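Local coordinates for beta-lactamase-like protein (Novosphingobium pentaromativorans US6-1, PDB 6AUF) that binds two zinc ions as a metallo-beta-lactamase of the B3 type and probably hydrolyses the beta-lactam ring of antibiotics, at residues A[64-69]-A[192-197]; A[38-43]-A[109-114]; A[238-243]-A[275-280]; A[185-190]-A[226-231]. One frame throughout, in Å; residues are numbered along the deposited sequence.

Interaction 1: A[64-69]-A[192-197]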
loop_
_atom_site.group_PDB
_atom_site.type_symbol
_atom_site.label_atom_id
_atom_site.label_comp_id
_atom_site.label_asym_id
_atom_site.label_seq_id
_atom_site.Cartn_x
_atom_site.Cartn_y
_atom_site.Cartn_z
ATOM N N ILE A 64 4.225 4.209 -4.859
ATOM C CA ILE A 64 4.321 5.600 -4.425
ATOM C C ILE A 64 5.781 6.016 -4.333
ATOM O O ILE A 64 6.592 5.326 -3.706
ATOM C CB ILE A 64 3.620 5.815 -3.082
ATOM C CG1 ILE A 64 2.190 5.253 -3.147
ATOM C CG2 ILE A 64 3.668 7.288 -2.711
ATOM C CD1 ILE A 64 1.341 5.832 -4.262
ATOM N N LEU A 65 6.108 7.150 -4.944
ATOM C CA LEU A 65 7.449 7.714 -4.906
ATOM C C LEU A 65 7.409 9.023 -4.137
ATOM O O LEU A 65 6.547 9.873 -4.386
ATOM C CB LEU A 65 8.008 7.943 -6.317
ATOM C CG LEU A 65 9.351 8.681 -6.358
ATOM C CD1 LEU A 65 10.384 7.906 -5.575
ATOM C CD2 LEU A 65 9.821 8.905 -7.773
ATOM N N VAL A 66 8.338 9.182 -3.204
ATOM C CA VAL A 66 8.372 10.335 -2.318
ATOM C C VAL A 66 9.773 10.913 -2.396
ATOM O O VAL A 66 10.746 10.238 -2.040
ATOM C CB VAL A 66 7.989 9.956 -0.877
ATOM C CG1 VAL A 66 8.254 11.093 0.059
ATOM C CG2 VAL A 66 6.520 9.585 -0.813
ATOM N N THR A 67 9.880 12.143 -2.886
ATOM C CA THR A 67 11.144 12.677 -3.366
ATOM C C THR A 67 11.722 13.737 -2.432
ATOM O O THR A 67 11.000 14.520 -1.805
ATOM C CB THR A 67 10.971 13.259 -4.769
ATOM O OG1 THR A 67 9.741 13.987 -4.820
ATOM C CG2 THR A 67 10.942 12.149 -5.817
ATOM N N SER A 68 13.050 13.739 -2.349
ATOM C CA SER A 68 13.802 14.783 -1.681
ATOM C C SER A 68 15.113 14.947 -2.429
ATOM O O SER A 68 15.503 14.088 -3.222
ATOM C CB SER A 68 14.074 14.445 -0.210
ATOM O OG SER A 68 15.208 13.596 -0.080
ATOM N N ASP A 69 15.801 16.056 -2.167
ATOM C CA ASP A 69 17.163 16.173 -2.672
ATOM C C ASP A 69 18.066 15.128 -2.040
ATOM O O ASP A 69 19.019 14.663 -2.672
ATOM C CB ASP A 69 17.701 17.574 -2.403
ATOM C CG ASP A 69 16.753 18.648 -2.870
ATOM O OD1 ASP A 69 16.196 18.494 -3.982
ATOM O OD2 ASP A 69 16.547 19.631 -2.122
ATOM N N TRP A 192 1.058 3.992 5.981
ATOM C CA TRP A 192 2.107 4.992 6.029
ATOM C C TRP A 192 1.526 6.399 5.963
ATOM O O TRP A 192 0.473 6.631 5.360
ATOM C CB TRP A 192 3.088 4.771 4.889
ATOM C CG TRP A 192 3.868 3.494 5.007
ATOM C CD1 TRP A 192 3.515 2.270 4.515
ATOM C CD2 TRP A 192 5.142 3.321 5.638
ATOM N NE1 TRP A 192 4.490 1.345 4.802
ATOM C CE2 TRP A 192 5.501 1.965 5.491
ATOM C CE3 TRP A 192 6.007 4.174 6.331
ATOM C CZ2 TRP A 192 6.694 1.443 6.003
ATOM C CZ3 TRP A 192 7.196 3.651 6.845
ATOM C CH2 TRP A 192 7.526 2.302 6.673
ATOM N N THR A 193 2.252 7.348 6.553
ATOM C CA THR A 193 1.741 8.695 6.771
ATOM C C THR A 193 2.902 9.686 6.705
ATOM O O THR A 193 3.966 9.434 7.285
ATOM C CB THR A 193 1.005 8.734 8.133
ATOM O OG1 THR A 193 -0.374 9.071 7.933
ATOM C CG2 THR A 193 1.657 9.676 9.162
ATOM N N TRP A 194 2.713 10.797 5.991
ATOM C CA TRP A 194 3.756 11.822 5.900
ATOM C C TRP A 194 3.147 13.121 5.392
ATOM O O TRP A 194 2.029 13.143 4.878
ATOM C CB TRP A 194 4.922 11.397 4.994
ATOM C CG TRP A 194 4.561 11.236 3.536
ATOM C CD1 TRP A 194 4.735 12.163 2.531
ATOM C CD2 TRP A 194 3.989 10.086 2.917
ATOM N NE1 TRP A 194 4.297 11.653 1.324
ATOM C CE2 TRP A 194 3.835 10.382 1.530
ATOM C CE3 TRP A 194 3.582 8.835 3.391
ATOM C CZ2 TRP A 194 3.292 9.470 0.624
ATOM C CZ3 TRP A 194 3.043 7.926 2.485
ATOM C CH2 TRP A 194 2.903 8.246 1.122
ATOM N N GLN A 195 3.893 14.207 5.564
ATOM C CA GLN A 195 3.434 15.531 5.161
ATOM C C GLN A 195 3.945 15.907 3.771
ATOM O O GLN A 195 5.080 15.588 3.398
ATOM C CB GLN A 195 3.873 16.589 6.173
ATOM C CG GLN A 195 3.430 17.985 5.781
ATOM C CD GLN A 195 3.775 19.016 6.830
ATOM O OE1 GLN A 195 2.919 19.428 7.602
ATOM N NE2 GLN A 195 5.034 19.437 6.865
ATOM N N ALA A 196 3.086 16.584 3.006
ATOM C CA ALA A 196 3.411 17.070 1.673
ATOM C C ALA A 196 2.910 18.499 1.522
ATOM O O ALA A 196 1.823 18.843 1.995
ATOM C CB ALA A 196 2.802 16.183 0.591
ATOM N N CYS A 197 3.704 19.335 0.868
ATOM C CA CYS A 197 3.349 20.732 0.693
ATOM C C CYS A 197 3.481 21.109 -0.772
ATOM O O CYS A 197 4.408 20.666 -1.458
ATOM C CB CYS A 197 4.220 21.622 1.570
ATOM S SG CYS A 197 4.294 21.034 3.287
#

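Interaction 2: A[38-43]-A[109-114]. With ZN (zinc ion), chain C; ZN (zinc ion), chain B.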
loop_
_atom_site.group_PDB
_atom_site.type_symbol
_atom_site.label_atom_id
_atom_site.label_comp_id
_atom_site.label_asym_id
_atom_site.label_seq_id
_atom_site.Cartn_x
_atom_site.Cartn_y
_atom_site.Cartn_z
ATOM N N GLU A 38 -6.828 -7.157 -15.151
ATOM C CA GLU A 38 -6.236 -6.729 -16.419
ATOM C C GLU A 38 -5.255 -5.588 -16.214
ATOM O O GLU A 38 -4.277 -5.467 -16.957
ATOM C CB GLU A 38 -7.319 -6.301 -17.423
ATOM C CG GLU A 38 -8.328 -7.381 -17.821
ATOM C CD GLU A 38 -9.411 -7.603 -16.765
ATOM O OE1 GLU A 38 -10.500 -8.119 -17.132
ATOM O OE2 GLU A 38 -9.169 -7.255 -15.578
ATOM N N GLY A 39 -5.483 -4.762 -15.198
ATOM C CA GLY A 39 -4.677 -3.581 -14.984
ATOM C C GLY A 39 -3.416 -3.759 -14.166
ATOM O O GLY A 39 -2.513 -2.921 -14.263
ATOM N N TRP A 40 -3.331 -4.832 -13.367
ATOM C CA TRP A 40 -2.282 -4.916 -12.349
ATOM C C TRP A 40 -0.895 -4.763 -12.952
ATOM O O TRP A 40 -0.063 -4.020 -12.424
ATOM C CB TRP A 40 -2.372 -6.229 -11.578
ATOM C CG TRP A 40 -3.539 -6.300 -10.642
ATOM C CD1 TRP A 40 -4.547 -5.385 -10.507
ATOM C CD2 TRP A 40 -3.823 -7.349 -9.717
ATOM N NE1 TRP A 40 -5.445 -5.807 -9.560
ATOM C CE2 TRP A 40 -5.018 -7.008 -9.053
ATOM C CE3 TRP A 40 -3.187 -8.551 -9.387
ATOM C CZ2 TRP A 40 -5.587 -7.825 -8.075
ATOM C CZ3 TRP A 40 -3.754 -9.360 -8.417
ATOM C CH2 TRP A 40 -4.942 -8.996 -7.780
ATOM N N SER A 41 -0.616 -5.467 -14.052
ATOM C CA SER A 41 0.671 -5.346 -14.724
ATOM C C SER A 41 0.584 -4.465 -15.963
ATOM O O SER A 41 1.462 -4.524 -16.835
ATOM C CB SER A 41 1.215 -6.729 -15.077
ATOM O OG SER A 41 1.525 -7.454 -13.897
ATOM N N HIS A 42 -0.451 -3.654 -16.049
ATOM C CA HIS A 42 -0.739 -2.844 -17.218
ATOM C C HIS A 42 -0.207 -1.437 -17.018
ATOM O O HIS A 42 -0.518 -0.801 -15.999
ATOM C CB HIS A 42 -2.237 -2.802 -17.470
ATOM C CG HIS A 42 -2.600 -2.166 -18.766
ATOM N ND1 HIS A 42 -2.526 -0.806 -18.966
ATOM C CD2 HIS A 42 -3.014 -2.700 -19.937
ATOM C CE1 HIS A 42 -2.892 -0.526 -20.200
ATOM N NE2 HIS A 42 -3.196 -1.658 -20.807
ATOM N N PRO A 43 0.590 -0.918 -17.946
ATOM C CA PRO A 43 1.292 0.343 -17.684
ATOM C C PRO A 43 0.341 1.527 -17.666
ATOM O O PRO A 43 -0.584 1.623 -18.470
ATOM C CB PRO A 43 2.287 0.443 -18.843
ATOM C CG PRO A 43 2.291 -0.931 -19.477
ATOM C CD PRO A 43 0.919 -1.455 -19.274
ATOM N N HIS A 109 1.763 -9.283 0.020
ATOM C CA HIS A 109 1.250 -10.110 -1.061
ATOM C C HIS A 109 1.979 -9.801 -2.362
ATOM O O HIS A 109 2.523 -8.708 -2.534
ATOM C CB HIS A 109 -0.255 -9.906 -1.210
ATOM C CG HIS A 109 -1.043 -10.464 -0.061
ATOM N ND1 HIS A 109 -2.312 -10.031 0.255
ATOM C CD2 HIS A 109 -0.734 -11.419 0.849
ATOM C CE1 HIS A 109 -2.754 -10.699 1.302
ATOM N NE2 HIS A 109 -1.817 -11.550 1.681
ATOM N N HIS A 110 1.996 -10.788 -3.269
ATOM C CA HIS A 110 2.801 -10.698 -4.492
ATOM C C HIS A 110 2.374 -9.533 -5.379
ATOM O O HIS A 110 3.210 -8.922 -6.056
ATOM C CB HIS A 110 2.687 -11.992 -5.289
ATOM C CG HIS A 110 1.333 -12.183 -5.885
ATOM N ND1 HIS A 110 0.993 -11.694 -7.126
ATOM C CD2 HIS A 110 0.208 -12.738 -5.378
ATOM C CE1 HIS A 110 -0.272 -11.978 -7.376
ATOM N NE2 HIS A 110 -0.770 -12.614 -6.332
ATOM N N ASP A 111 1.072 -9.238 -5.425
ATOM C CA ASP A 111 0.587 -8.180 -6.304
ATOM C C ASP A 111 1.088 -6.807 -5.878
ATOM O O ASP A 111 1.080 -5.874 -6.689
ATOM C CB ASP A 111 -0.939 -8.188 -6.324
ATOM C CG ASP A 111 -1.517 -8.231 -4.929
ATOM O OD1 ASP A 111 -0.949 -8.984 -4.106
ATOM O OD2 ASP A 111 -2.502 -7.511 -4.645
ATOM N N HIS A 112 1.500 -6.654 -4.620
ATOM C CA HIS A 112 1.995 -5.372 -4.144
ATOM C C HIS A 112 3.494 -5.341 -3.931
ATOM O O HIS A 112 4.111 -4.288 -4.095
ATOM C CB HIS A 112 1.301 -4.993 -2.836
ATOM C CG HIS A 112 -0.180 -4.881 -2.959
ATOM N ND1 HIS A 112 -0.804 -3.732 -3.396
ATOM C CD2 HIS A 112 -1.165 -5.778 -2.720
ATOM C CE1 HIS A 112 -2.110 -3.922 -3.411
ATOM N NE2 HIS A 112 -2.356 -5.154 -3.001
ATOM N N ALA A 113 4.087 -6.472 -3.563
ATOM C CA ALA A 113 5.505 -6.550 -3.250
ATOM C C ALA A 113 6.209 -7.559 -4.143
ATOM O O ALA A 113 7.385 -7.865 -3.913
ATOM C CB ALA A 113 5.706 -6.900 -1.763
ATOM N N GLY A 114 5.520 -8.063 -5.167
ATOM C CA GLY A 114 6.037 -9.178 -5.943
ATOM C C GLY A 114 7.407 -8.951 -6.558
ATOM O O GLY A 114 8.151 -9.911 -6.789
HETATM ZN ZN ZN C . -3.405 -8.554 -0.250
HETATM ZN ZN ZN B . -3.987 -6.163 -3.434
#

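Interaction 3: A[238-243]-A[275-280]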
loop_
_atom_site.group_PDB
_atom_site.type_symbol
_atom_site.label_atom_id
_atom_site.label_comp_id
_atom_site.label_asym_id
_atom_site.label_seq_id
_atom_site.Cartn_x
_atom_site.Cartn_y
_atom_site.Cartn_z
ATOM N N ARG A 238 -6.601 1.773 13.909
ATOM C CA ARG A 238 -5.479 2.627 13.529
ATOM C C ARG A 238 -5.694 3.282 12.164
ATOM O O ARG A 238 -5.352 4.457 11.976
ATOM C CB ARG A 238 -4.184 1.817 13.550
ATOM C CG ARG A 238 -3.718 1.524 15.004
ATOM C CD ARG A 238 -2.646 0.465 15.058
ATOM N NE ARG A 238 -2.292 0.134 16.428
ATOM C CZ ARG A 238 -1.433 -0.820 16.775
ATOM N NH1 ARG A 238 -0.814 -1.544 15.859
ATOM N NH2 ARG A 238 -1.194 -1.043 18.048
ATOM N N ILE A 239 -6.243 2.540 11.198
ATOM C CA ILE A 239 -6.481 3.109 9.882
ATOM C C ILE A 239 -7.403 4.314 10.000
ATOM O O ILE A 239 -7.173 5.364 9.374
ATOM C CB ILE A 239 -7.056 2.040 8.931
ATOM C CG1 ILE A 239 -5.968 1.101 8.439
ATOM C CG2 ILE A 239 -7.746 2.696 7.730
ATOM C CD1 ILE A 239 -6.537 -0.077 7.678
ATOM N N ALA A 240 -8.443 4.190 10.828
ATOM C CA ALA A 240 -9.462 5.224 10.905
ATOM C C ALA A 240 -8.923 6.503 11.521
ATOM O O ALA A 240 -9.499 7.579 11.297
ATOM C CB ALA A 240 -10.661 4.720 11.709
ATOM N N GLN A 241 -7.818 6.410 12.259
ATOM C CA GLN A 241 -7.271 7.530 13.004
ATOM C C GLN A 241 -5.988 8.078 12.409
ATOM O O GLN A 241 -5.396 8.991 12.998
ATOM C CB GLN A 241 -7.025 7.115 14.462
ATOM C CG GLN A 241 -8.250 7.276 15.330
ATOM C CD GLN A 241 -8.379 6.164 16.317
ATOM O OE1 GLN A 241 -9.106 5.190 16.077
ATOM N NE2 GLN A 241 -7.664 6.281 17.437
ATOM N N LEU A 242 -5.531 7.536 11.286
ATOM C CA LEU A 242 -4.374 8.094 10.589
ATOM C C LEU A 242 -4.587 9.581 10.318
ATOM O O LEU A 242 -5.702 9.989 9.960
ATOM C CB LEU A 242 -4.152 7.373 9.257
ATOM C CG LEU A 242 -3.958 5.863 9.278
ATOM C CD1 LEU A 242 -3.758 5.311 7.872
ATOM C CD2 LEU A 242 -2.771 5.503 10.211
ATOM N N PRO A 243 -3.559 10.416 10.467
ATOM C CA PRO A 243 -3.614 11.753 9.861
ATOM C C PRO A 243 -3.764 11.586 8.358
ATOM O O PRO A 243 -2.979 10.884 7.716
ATOM C CB PRO A 243 -2.276 12.384 10.253
ATOM C CG PRO A 243 -1.382 11.236 10.546
ATOM C CD PRO A 243 -2.244 10.123 11.060
ATOM N N ALA A 275 -13.938 7.049 6.966
ATOM C CA ALA A 275 -14.968 6.401 6.161
ATOM C C ALA A 275 -14.467 5.085 5.586
ATOM O O ALA A 275 -15.162 4.060 5.633
ATOM C CB ALA A 275 -15.407 7.339 5.042
ATOM N N TYR A 276 -13.247 5.093 5.058
ATOM C CA TYR A 276 -12.665 3.890 4.476
ATOM C C TYR A 276 -12.621 2.753 5.501
ATOM O O TYR A 276 -13.096 1.640 5.234
ATOM C CB TYR A 276 -11.284 4.257 3.931
ATOM C CG TYR A 276 -10.430 3.145 3.394
ATOM C CD1 TYR A 276 -10.724 2.520 2.177
ATOM C CD2 TYR A 276 -9.280 2.756 4.079
ATOM C CE1 TYR A 276 -9.894 1.495 1.684
ATOM C CE2 TYR A 276 -8.455 1.765 3.594
ATOM C CZ TYR A 276 -8.754 1.131 2.415
ATOM O OH TYR A 276 -7.896 0.137 1.996
ATOM N N SER A 277 -12.095 3.037 6.703
ATOM C CA SER A 277 -12.053 2.044 7.780
ATOM C C SER A 277 -13.461 1.632 8.223
ATOM O O SER A 277 -13.752 0.440 8.404
ATOM C CB SER A 277 -11.255 2.600 8.965
ATOM O OG SER A 277 -11.409 1.792 10.127
ATOM N N GLN A 278 -14.352 2.604 8.420
ATOM C CA GLN A 278 -15.717 2.245 8.775
ATOM C C GLN A 278 -16.282 1.257 7.763
ATOM O O GLN A 278 -16.900 0.244 8.133
ATOM C CB GLN A 278 -16.584 3.499 8.859
ATOM C CG GLN A 278 -18.025 3.234 9.223
ATOM C CD GLN A 278 -18.866 4.498 9.189
ATOM O OE1 GLN A 278 -18.351 5.603 9.385
ATOM N NE2 GLN A 278 -20.167 4.346 8.927
ATOM N N ALA A 279 -16.028 1.509 6.477
ATOM C CA ALA A 279 -16.559 0.630 5.439
ATOM C C ALA A 279 -15.939 -0.758 5.530
ATOM O O ALA A 279 -16.655 -1.769 5.525
ATOM C CB ALA A 279 -16.340 1.246 4.047
ATOM N N ALA A 280 -14.607 -0.829 5.625
ATOM C CA ALA A 280 -13.954 -2.128 5.775
ATOM C C ALA A 280 -14.478 -2.860 7.003
ATOM O O ALA A 280 -14.695 -4.077 6.965
ATOM C CB ALA A 280 -12.434 -1.969 5.856
#

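Interaction 4: A[185-190]-A[226-231]. With ZN (zinc ion), chain C.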
loop_
_atom_site.group_PDB
_atom_site.type_symbol
_atom_site.label_atom_id
_atom_site.label_comp_id
_atom_site.label_asym_id
_atom_site.label_seq_id
_atom_site.Cartn_x
_atom_site.Cartn_y
_atom_site.Cartn_z
ATOM N N HIS A 185 -6.038 -6.568 6.807
ATOM C CA HIS A 185 -6.146 -7.353 5.586
ATOM C C HIS A 185 -5.227 -8.562 5.608
ATOM O O HIS A 185 -5.567 -9.605 5.037
ATOM C CB HIS A 185 -5.855 -6.460 4.362
ATOM C CG HIS A 185 -5.538 -7.224 3.106
ATOM N ND1 HIS A 185 -6.509 -7.764 2.288
ATOM C CD2 HIS A 185 -4.353 -7.559 2.546
ATOM C CE1 HIS A 185 -5.938 -8.391 1.274
ATOM N NE2 HIS A 185 -4.631 -8.280 1.407
ATOM N N SER A 186 -4.081 -8.432 6.261
ATOM C CA SER A 186 -3.105 -9.501 6.401
ATOM C C SER A 186 -2.360 -9.285 7.704
ATOM O O SER A 186 -2.439 -8.206 8.305
ATOM C CB SER A 186 -2.123 -9.503 5.231
ATOM O OG SER A 186 -1.258 -8.389 5.361
ATOM N N PRO A 187 -1.603 -10.278 8.167
ATOM C CA PRO A 187 -0.847 -10.065 9.410
ATOM C C PRO A 187 0.179 -8.955 9.308
ATOM O O PRO A 187 0.372 -8.210 10.282
ATOM C CB PRO A 187 -0.202 -11.435 9.657
ATOM C CG PRO A 187 -1.164 -12.397 9.026
ATOM C CD PRO A 187 -1.639 -11.699 7.780
ATOM N N GLY A 188 0.841 -8.817 8.155
ATOM C CA GLY A 188 1.916 -7.868 7.962
ATOM C C GLY A 188 1.480 -6.503 7.477
ATOM O O GLY A 188 2.331 -5.658 7.172
ATOM N N SER A 189 0.176 -6.253 7.401
ATOM C CA SER A 189 -0.309 -5.013 6.808
ATOM C C SER A 189 0.222 -3.789 7.548
ATOM O O SER A 189 0.210 -3.724 8.785
ATOM C CB SER A 189 -1.832 -5.002 6.799
ATOM O OG SER A 189 -2.282 -3.666 6.708
ATOM N N ALA A 190 0.689 -2.814 6.776
ATOM C CA ALA A 190 1.192 -1.550 7.282
ATOM C C ALA A 190 0.561 -0.396 6.513
ATOM O O ALA A 190 0.218 -0.516 5.335
ATOM C CB ALA A 190 2.704 -1.466 7.163
ATOM N N PRO A 226 -9.106 -16.023 17.015
ATOM C CA PRO A 226 -9.281 -14.794 17.803
ATOM C C PRO A 226 -8.085 -13.874 17.727
ATOM O O PRO A 226 -8.260 -12.650 17.793
ATOM C CB PRO A 226 -9.519 -15.319 19.227
ATOM C CG PRO A 226 -8.930 -16.695 19.228
ATOM C CD PRO A 226 -9.107 -17.234 17.851
ATOM N N ASP A 227 -6.876 -14.419 17.575
ATOM C CA ASP A 227 -5.721 -13.567 17.315
ATOM C C ASP A 227 -5.947 -12.703 16.078
ATOM O O ASP A 227 -5.829 -11.472 16.137
ATOM C CB ASP A 227 -4.466 -14.414 17.155
ATOM C CG ASP A 227 -3.878 -14.861 18.494
ATOM O OD1 ASP A 227 -4.247 -14.276 19.542
ATOM O OD2 ASP A 227 -3.041 -15.789 18.494
ATOM N N ARG A 228 -6.301 -13.340 14.951
ATOM C CA ARG A 228 -6.556 -12.614 13.713
ATOM C C ARG A 228 -7.664 -11.586 13.887
ATOM O O ARG A 228 -7.547 -10.450 13.407
ATOM C CB ARG A 228 -6.921 -13.594 12.598
ATOM C CG ARG A 228 -7.191 -12.938 11.248
ATOM C CD ARG A 228 -5.932 -12.890 10.341
ATOM N NE ARG A 228 -4.925 -11.955 10.841
ATOM C CZ ARG A 228 -4.928 -10.640 10.617
ATOM N NH1 ARG A 228 -5.894 -10.066 9.886
ATOM N NH2 ARG A 228 -3.959 -9.890 11.146
ATOM N N ILE A 229 -8.756 -11.966 14.558
ATOM C CA ILE A 229 -9.866 -11.033 14.742
ATOM C C ILE A 229 -9.421 -9.838 15.571
ATOM O O ILE A 229 -9.828 -8.698 15.313
ATOM C CB ILE A 229 -11.079 -11.736 15.384
ATOM C CG1 ILE A 229 -11.633 -12.826 14.464
ATOM C CG2 ILE A 229 -12.162 -10.715 15.758
ATOM C CD1 ILE A 229 -12.954 -13.389 14.922
ATOM N N ALA A 230 -8.605 -10.076 16.597
ATOM C CA ALA A 230 -8.188 -8.966 17.448
ATOM C C ALA A 230 -7.239 -8.046 16.695
ATOM O O ALA A 230 -7.321 -6.821 16.821
ATOM C CB ALA A 230 -7.536 -9.489 18.734
ATOM N N ARG A 231 -6.328 -8.629 15.916
ATOM C CA ARG A 231 -5.462 -7.834 15.053
ATOM C C ARG A 231 -6.266 -7.031 14.027
ATOM O O ARG A 231 -5.934 -5.876 13.744
ATOM C CB ARG A 231 -4.446 -8.750 14.376
ATOM C CG ARG A 231 -3.427 -9.307 15.357
ATOM C CD ARG A 231 -2.643 -8.159 15.952
ATOM N NE ARG A 231 -1.496 -7.816 15.123
ATOM C CZ ARG A 231 -0.714 -6.757 15.328
ATOM N NH1 ARG A 231 -0.969 -5.907 16.326
ATOM N NH2 ARG A 231 0.327 -6.552 14.532
HETATM ZN ZN ZN C . -3.405 -8.554 -0.250
HETATM O O HOH W 1 -0.184 -9.083 13.248
#

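Interaction 1: A[64-69]-A[192-197]
The indole of Trp-194 is the flat group on which this contact rests: Val-66 CG2 stands 3.2 Å above its plane, displaced toward the rim. That methyl has its shortest distance, 3.5 Å, to Trp-194 CZ2, and it is 3.7 Å from Trp-194 NE1, so it lies over the CZ2-CE2-NE1 margin of the indole. Ile-64 adds a second methyl further along the six-membered ring, with Ile-64 CG2 4.0 Å from Trp-194 CZ2 and equally far from CH2. Val-66 and the tryptophan reach for each other from opposite directions, whereas Ile-64 runs aslant. The ring gets there because CG of Trp-194 sits between the backbone N and the carbonyl carbon (chi1 66°), which lifts the indole off its strand toward 64-66. The contact is apolar and buried. At the polar end of the indole NE1 hydrogen-bonds Thr-53 OG1, and the side chains of Ile-75 and Ile-206 also touch Trp-194. Strand 64-66 belongs to the seven-stranded sheet and strand 190-197 to the five-stranded one, and their CA atoms stay more than 9 Å apart. Such packing between the facing sheets is characteristic of the alpha-beta/beta-alpha sandwich of the metallo-beta-lactamase superfamily.

Interaction 2: A[38-43]-A[109-114]
Asp-111, whose CB packs on Trp-40, gives its carboxylate oxygen OD2 to the zinc ion of chain B at 2.3 Å. The same OD2 lies over one face of the Trp-40 indole, with ring and carboxylate planes 30° apart. Closer still is the methylene: Asp-111 CB is 3.7 Å from Trp-40 CZ3, so the outer rim of the benzo ring does the touching. Asp-111 CG lies between its backbone N and carbonyl carbon (chi1 49°), with CB left against Trp-40 and OD2 on the zinc ion. His-110 comes to the edge of the indole near its plane, its CE1 4.5 Å from Trp-40 CZ3. His-109, Asp-111 and His-112 belong to the superfamily's His-X-His-X-Asp-His motif, which begins at His-107; His-110 is a variable position in it. His-109 binds the zinc ion of chain C through ND1 at 1.9 Å, and His-112 NE2 joins Asp-111 on the zinc ion of chain B at 2.0 Å, where His-251 also binds. The N-cap residue His-109, whose O accepts from His-112 N and Ala-113 N, serves one metal and the helical turn the other. His-109 NE2 is hydrogen-bonded to Asp-146 OD2, which, with the metal bond, probably holds the ring's rotation.

Interaction 3: A[238-243]-A[275-280]
Ile-239 and Ser-277 meet where two helices of the alpha-beta/beta-alpha fold, 226-241 and 272-292, pack together outside the five-stranded sheet. The backbones come close, with the CA atoms of Ala-240 and Ser-277 5.2 Å apart, and the small side chains of these two residues allow it. Ile-239 points toward the other helix and offers its branch methyl: CG2, anti to the backbone N (chi1 of CG1 -77°), lies 3.7 Å from Ser-277 CB. The same CG2 touches Tyr-276 at 4.0 Å from CD2. It meets the phenol ring at the edge, near its plane, so the aromatic face is not what receives the methyl, and the two side chains run at a slant to each other. Ala-240 does not point straight across, yet its CB is 3.5 Å from Ser-277 CB, so Ser-277 CB rests against both Ile-239 CG2 and Ala-240 CB. The hydroxyl of Tyr-276 is hydrogen-bonded to the carbonyl O of Asp-210, which anchors the far end of the ring. Ser-277 carries OG anti to its own N, chi1 168°, which directs the hydroxyl back to helix 226-241. There OG hydrogen-bonds Leu-236 O, and rests 3.4 Å from Ala-240 CB.

Interaction 4: A[185-190]-A[226-231]
Van der Waals packing comes first: the guanidinium of Arg-228 lies with one face against the peptide that joins Ser-186 to Pro-187. Pro-187 N stands 3.8 Å above the guanidinium plane, displaced toward its rim. NH2 of Arg-228 makes the closest approaches, 3.6 Å to both Pro-187 CA and Ser-186 O, the second a proximity and not a hydrogen bond. Pro-187 adds ring CG at 4.2 Å from Arg-228 NE, the two side chains crossing at about a right angle. The arginine reaches this place by bending, with chi2 at 94° and chi3 at -70°, which folds the guanidinium over from the helix. A hydrogen bond from Arg-228 NH1 to Pro-183 O helps to hold it there.

Water makes the second link. It donates to Pro-187 O at 3.1 Å and accepts from Arg-231 NE at 2.6 Å, in the plane of that guanidinium and at its edge. The neighbouring NH2 of Arg-231 forms a salt bridge with Glu-181 OE2.

Metal coordination is the third kind. Residues 186-189 make a type I beta turn, and just before it His-185 NE2 binds the zinc ion of chain C at 2.1 Å, with His-107 and His-109 as fellow ligands. Glu-108 holds the turn, its carboxylate bonding Ser-186 OG and Gly-188 N. The start of helix 226-241 packs, through Arg-228, against the loop that carries the third histidine of the three-histidine zinc site typical of B1 and B3 metallo-beta-lactamases.

How the interactions relate
Interaction 1 is the apolar one, buried between the two sheets, while interactions 2 and 4 border the zinc site and mix packing with metal bonds; interaction 2 is partly buried. These two meet at the zinc ion of chain C, to which His-109 and His-185 both contribute. Interactions 3 and 4 share helix 226-241, using its end and its start: the first is partly buried helix-to-helix packing with small residues, the second is buried, rests on arginine and includes a water. Interaction 1 adjoins interaction 4 in sequence through strand 190-197, yet they lie on opposite sides of the chain's centre. Interactions 1 and 3 touch at Thr-193 and Pro-243.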